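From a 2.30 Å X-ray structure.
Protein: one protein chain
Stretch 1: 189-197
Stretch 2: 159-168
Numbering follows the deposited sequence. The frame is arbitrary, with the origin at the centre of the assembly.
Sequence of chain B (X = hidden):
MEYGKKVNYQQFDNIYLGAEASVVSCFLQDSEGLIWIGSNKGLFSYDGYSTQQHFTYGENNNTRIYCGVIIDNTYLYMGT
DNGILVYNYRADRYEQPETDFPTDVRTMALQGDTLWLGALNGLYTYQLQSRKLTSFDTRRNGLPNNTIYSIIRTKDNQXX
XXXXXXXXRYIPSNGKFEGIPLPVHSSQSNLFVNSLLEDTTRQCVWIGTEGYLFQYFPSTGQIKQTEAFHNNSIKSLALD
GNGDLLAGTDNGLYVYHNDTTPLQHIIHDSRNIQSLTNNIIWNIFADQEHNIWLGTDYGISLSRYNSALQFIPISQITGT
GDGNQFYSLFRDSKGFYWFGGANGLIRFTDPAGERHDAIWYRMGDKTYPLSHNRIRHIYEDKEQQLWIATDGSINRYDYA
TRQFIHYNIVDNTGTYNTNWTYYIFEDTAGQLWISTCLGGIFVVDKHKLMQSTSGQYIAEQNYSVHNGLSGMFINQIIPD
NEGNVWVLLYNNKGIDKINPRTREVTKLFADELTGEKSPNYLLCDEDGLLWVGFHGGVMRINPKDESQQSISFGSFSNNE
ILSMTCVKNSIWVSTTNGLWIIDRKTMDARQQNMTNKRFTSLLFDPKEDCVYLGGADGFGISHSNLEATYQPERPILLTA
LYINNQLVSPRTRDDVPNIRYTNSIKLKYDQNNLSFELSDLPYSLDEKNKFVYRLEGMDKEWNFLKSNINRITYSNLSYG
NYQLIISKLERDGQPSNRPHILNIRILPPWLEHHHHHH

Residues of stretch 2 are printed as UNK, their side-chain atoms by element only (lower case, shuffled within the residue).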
# COMPACT_ATOMS: atom_id res chain seq x y z
N SER B 189 -45.09 5.89 -11.16
CA SER B 189 -45.27 5.04 -9.97
C SER B 189 -43.94 4.96 -9.18
O SER B 189 -43.32 5.98 -8.81
CB SER B 189 -45.80 3.62 -10.37
OG SER B 189 -46.15 2.78 -9.25
N ASN B 190 -43.50 3.73 -8.94
CA ASN B 190 -42.31 3.49 -8.14
C ASN B 190 -41.07 3.51 -9.01
O ASN B 190 -41.06 2.95 -10.10
CB ASN B 190 -42.45 2.14 -7.47
CG ASN B 190 -43.16 1.17 -8.34
OD1 ASN B 190 -44.32 0.83 -8.09
ND2 ASN B 190 -42.50 0.75 -9.42
N LEU B 191 -40.02 4.16 -8.53
CA LEU B 191 -38.84 4.17 -9.32
C LEU B 191 -37.94 2.94 -9.07
O LEU B 191 -37.29 2.86 -8.04
CB LEU B 191 -38.11 5.50 -9.21
CG LEU B 191 -37.28 5.80 -10.45
CD1 LEU B 191 -38.10 5.95 -11.76
CD2 LEU B 191 -36.47 7.08 -10.18
N PHE B 192 -37.93 2.01 -10.02
CA PHE B 192 -36.99 0.86 -10.02
C PHE B 192 -35.58 1.34 -9.96
O PHE B 192 -35.17 2.06 -10.84
CB PHE B 192 -36.99 0.09 -11.38
CG PHE B 192 -38.18 -0.77 -11.65
CD1 PHE B 192 -38.09 -2.17 -11.48
CD2 PHE B 192 -39.36 -0.21 -12.19
CE1 PHE B 192 -39.19 -3.03 -11.77
CE2 PHE B 192 -40.47 -1.03 -12.49
CZ PHE B 192 -40.38 -2.46 -12.27
N VAL B 193 -34.79 0.85 -9.03
CA VAL B 193 -33.38 1.13 -9.15
C VAL B 193 -32.65 -0.16 -9.48
O VAL B 193 -32.41 -0.98 -8.59
CB VAL B 193 -32.81 1.76 -7.87
CG1 VAL B 193 -31.27 1.77 -7.94
CG2 VAL B 193 -33.35 3.18 -7.68
N ASN B 194 -32.28 -0.31 -10.75
CA ASN B 194 -31.69 -1.55 -11.26
C ASN B 194 -30.22 -1.62 -11.02
O ASN B 194 -29.64 -2.74 -11.04
CB ASN B 194 -31.78 -1.66 -12.78
CG ASN B 194 -33.15 -1.49 -13.32
OD1 ASN B 194 -34.10 -2.15 -12.88
ND2 ASN B 194 -33.28 -0.62 -14.33
N SER B 195 -29.56 -0.48 -10.87
CA SER B 195 -28.08 -0.54 -10.94
C SER B 195 -27.39 0.62 -10.24
O SER B 195 -27.91 1.76 -10.30
CB SER B 195 -27.65 -0.56 -12.42
OG SER B 195 -26.27 -0.78 -12.48
N LEU B 196 -26.25 0.31 -9.60
CA LEU B 196 -25.51 1.23 -8.76
C LEU B 196 -24.04 1.07 -9.01
O LEU B 196 -23.58 -0.05 -9.16
CB LEU B 196 -25.78 0.98 -7.26
CG LEU B 196 -27.19 1.23 -6.72
CD1 LEU B 196 -27.30 0.88 -5.18
CD2 LEU B 196 -27.59 2.65 -7.00
N LEU B 197 -23.31 2.17 -9.00
CA LEU B 197 -21.88 2.10 -9.24
C LEU B 197 -21.17 3.27 -8.58
O LEU B 197 -21.51 4.47 -8.78
CB LEU B 197 -21.55 2.10 -10.75
CG LEU B 197 -20.04 2.02 -11.09
CD1 LEU B 197 -19.41 0.62 -10.90
CD2 LEU B 197 -19.75 2.52 -12.50
N UNK B 159 -23.33 1.56 2.72
CA UNK B 159 -24.09 0.59 1.96
C UNK B 159 -25.28 1.22 1.30
O UNK B 159 -26.17 1.74 2.00
c UNK B 159 -24.55 -0.60 2.83
c UNK B 159 -22.38 -2.04 2.68
c UNK B 159 -23.38 -1.27 3.57
c UNK B 159 -25.37 -1.55 2.04
N UNK B 160 -25.33 1.13 -0.04
CA UNK B 160 -26.39 1.69 -0.85
C UNK B 160 -27.25 0.58 -1.37
O UNK B 160 -26.75 -0.39 -1.89
c UNK B 160 -24.22 6.30 -0.59
c UNK B 160 -23.95 3.99 -1.12
c UNK B 160 -26.06 5.03 -1.44
o UNK B 160 -23.67 7.46 -0.13
c UNK B 160 -25.56 6.25 -0.98
c UNK B 160 -25.82 2.56 -2.00
c UNK B 160 -25.26 3.89 -1.51
c UNK B 160 -23.41 5.18 -0.71
N UNK B 161 -28.57 0.72 -1.26
CA UNK B 161 -29.50 -0.37 -1.63
C UNK B 161 -30.56 0.18 -2.60
O UNK B 161 -31.37 1.04 -2.23
c UNK B 161 -31.27 -2.04 -0.72
c UNK B 161 -30.20 -0.94 -0.36
c UNK B 161 -29.18 -1.41 0.60
N UNK B 162 -30.56 -0.34 -3.84
CA UNK B 162 -31.53 0.03 -4.86
C UNK B 162 -32.65 -1.00 -4.89
O UNK B 162 -32.41 -2.21 -4.99
N UNK B 163 -33.89 -0.52 -4.86
CA UNK B 163 -35.04 -1.37 -4.72
C UNK B 163 -36.08 -1.12 -5.82
O UNK B 163 -35.89 -0.27 -6.69
o UNK B 163 -36.57 -0.01 -3.32
c UNK B 163 -35.76 -1.19 -3.34
c UNK B 163 -34.80 -1.27 -2.10
N UNK B 164 -37.16 -1.89 -5.76
CA UNK B 164 -38.32 -1.71 -6.60
C UNK B 164 -38.86 -0.26 -6.45
O UNK B 164 -39.35 0.32 -7.41
c UNK B 164 -41.82 -2.28 -6.42
c UNK B 164 -42.97 -2.19 -7.16
c UNK B 164 -42.94 -2.50 -8.49
o UNK B 164 -44.12 -2.44 -9.25
c UNK B 164 -40.61 -3.00 -8.34
c UNK B 164 -40.62 -2.68 -7.00
c UNK B 164 -39.38 -2.73 -6.19
c UNK B 164 -41.77 -2.91 -9.09
N UNK B 165 -38.77 0.30 -5.25
CA UNK B 165 -39.25 1.66 -5.08
C UNK B 165 -38.19 2.59 -4.48
O UNK B 165 -38.38 3.20 -3.41
n UNK B 165 -41.84 3.54 -3.22
c UNK B 165 -41.25 3.14 -4.34
o UNK B 165 -41.19 3.85 -5.37
c UNK B 165 -40.60 1.72 -4.30
N UNK B 166 -37.06 2.71 -5.15
CA UNK B 166 -36.14 3.79 -4.79
C UNK B 166 -34.85 3.39 -4.09
O UNK B 166 -34.56 2.20 -3.87
N UNK B 167 -34.09 4.42 -3.73
CA UNK B 167 -32.77 4.26 -3.18
C UNK B 167 -32.72 4.65 -1.73
O UNK B 167 -33.33 5.64 -1.30
c UNK B 167 -29.69 6.30 -4.30
c UNK B 167 -30.34 5.10 -3.62
c UNK B 167 -31.83 5.15 -3.95
c UNK B 167 -29.69 3.79 -4.04
N UNK B 168 -31.96 3.89 -0.96
CA UNK B 168 -31.76 4.21 0.39
C UNK B 168 -30.35 3.80 0.78
O UNK B 168 -29.63 3.18 0.00
s UNK B 168 -32.63 1.75 1.30
c UNK B 168 -32.80 3.50 1.21

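Position 159 carries four carbons, forked at the first, with one arm two carbons long; the side chain makes no contact with stretch 1. A fork at CB with unequal arms identifies Ile159. Position 160 has one carbon leading to a six-carbon ring that bears an oxygen, which is a tyrosine. Its CB lies 3.9 Å from Leu196 CD1, while the ring leads away, so Tyr160 meets the other strand mainly at its base. At 161, one carbon carries two more, the pattern of valine; Val161 points away from stretch 1.

Position 162 has no side-chain atoms and is therefore Gly162. Its CA lies 3.5 Å from Val193 CG1, and an ideal CB would fall 2.4 Å from that same Val193 CG1, a clash. The valine methyl occupies the space a side chain would need.

At 163, one carbon carries an oxygen and a carbon, hence Thr163. Its side chain turns from stretch 1 and serves the turn within its own stretch: Thr163 OG1 donates to the backbone O of position 166 (3.0 Å) and accepts from the backbone N of position 165 (2.9 Å).

Position 164 again shows one carbon and a six-carbon ring with an oxygen: Tyr164. Although its CA-to-CB bond points away, the ring returns to stretch 1. Asn190 ND2 sits over one face, 3.4 Å from Tyr164 CZ, and the edge of the tyrosine ring meets the face of Phe192, with centroids 5.0 Å apart and planes at 80°.

Two carbons, the second bearing an oxygen and a nitrogen, make 165 Asn165. Its OD1 approaches Asn190 CB at 3.0 Å and accepts a weak hydrogen bond from Leu191 N (3.4 Å, 129°).

Position 166 lacks side-chain atoms. Its phi of 108° and psi of -177° would jam a CB against the preceding carbonyl oxygen, so the backbone itself calls for glycine. Position 167 has four carbons forked at the second: Leu167, whose CD1 lies 3.8 Å from Leu196 CD2. Position 168, one carbon followed by sulfur, is Cys168, out of reach of stretch 1.

The contact combines backbone pairing with side-chain packing. Strands 193-197 and 159-163 run roughly antiparallel, at 151°, and Val193 N donates to Thr163 O at 2.8 Å and 166°, a nearly straight hydrogen bond. Val193 and Leu196 both point toward stretch 2, packing against Gly162, Tyr160 and Leu167. At the turn, Tyr164 and Asn165 extend the contact over Asn190, Leu191 and Phe192, bringing the total buried surface to 530 Å².

Stretch 2 159-168: IYVGTYNGLC
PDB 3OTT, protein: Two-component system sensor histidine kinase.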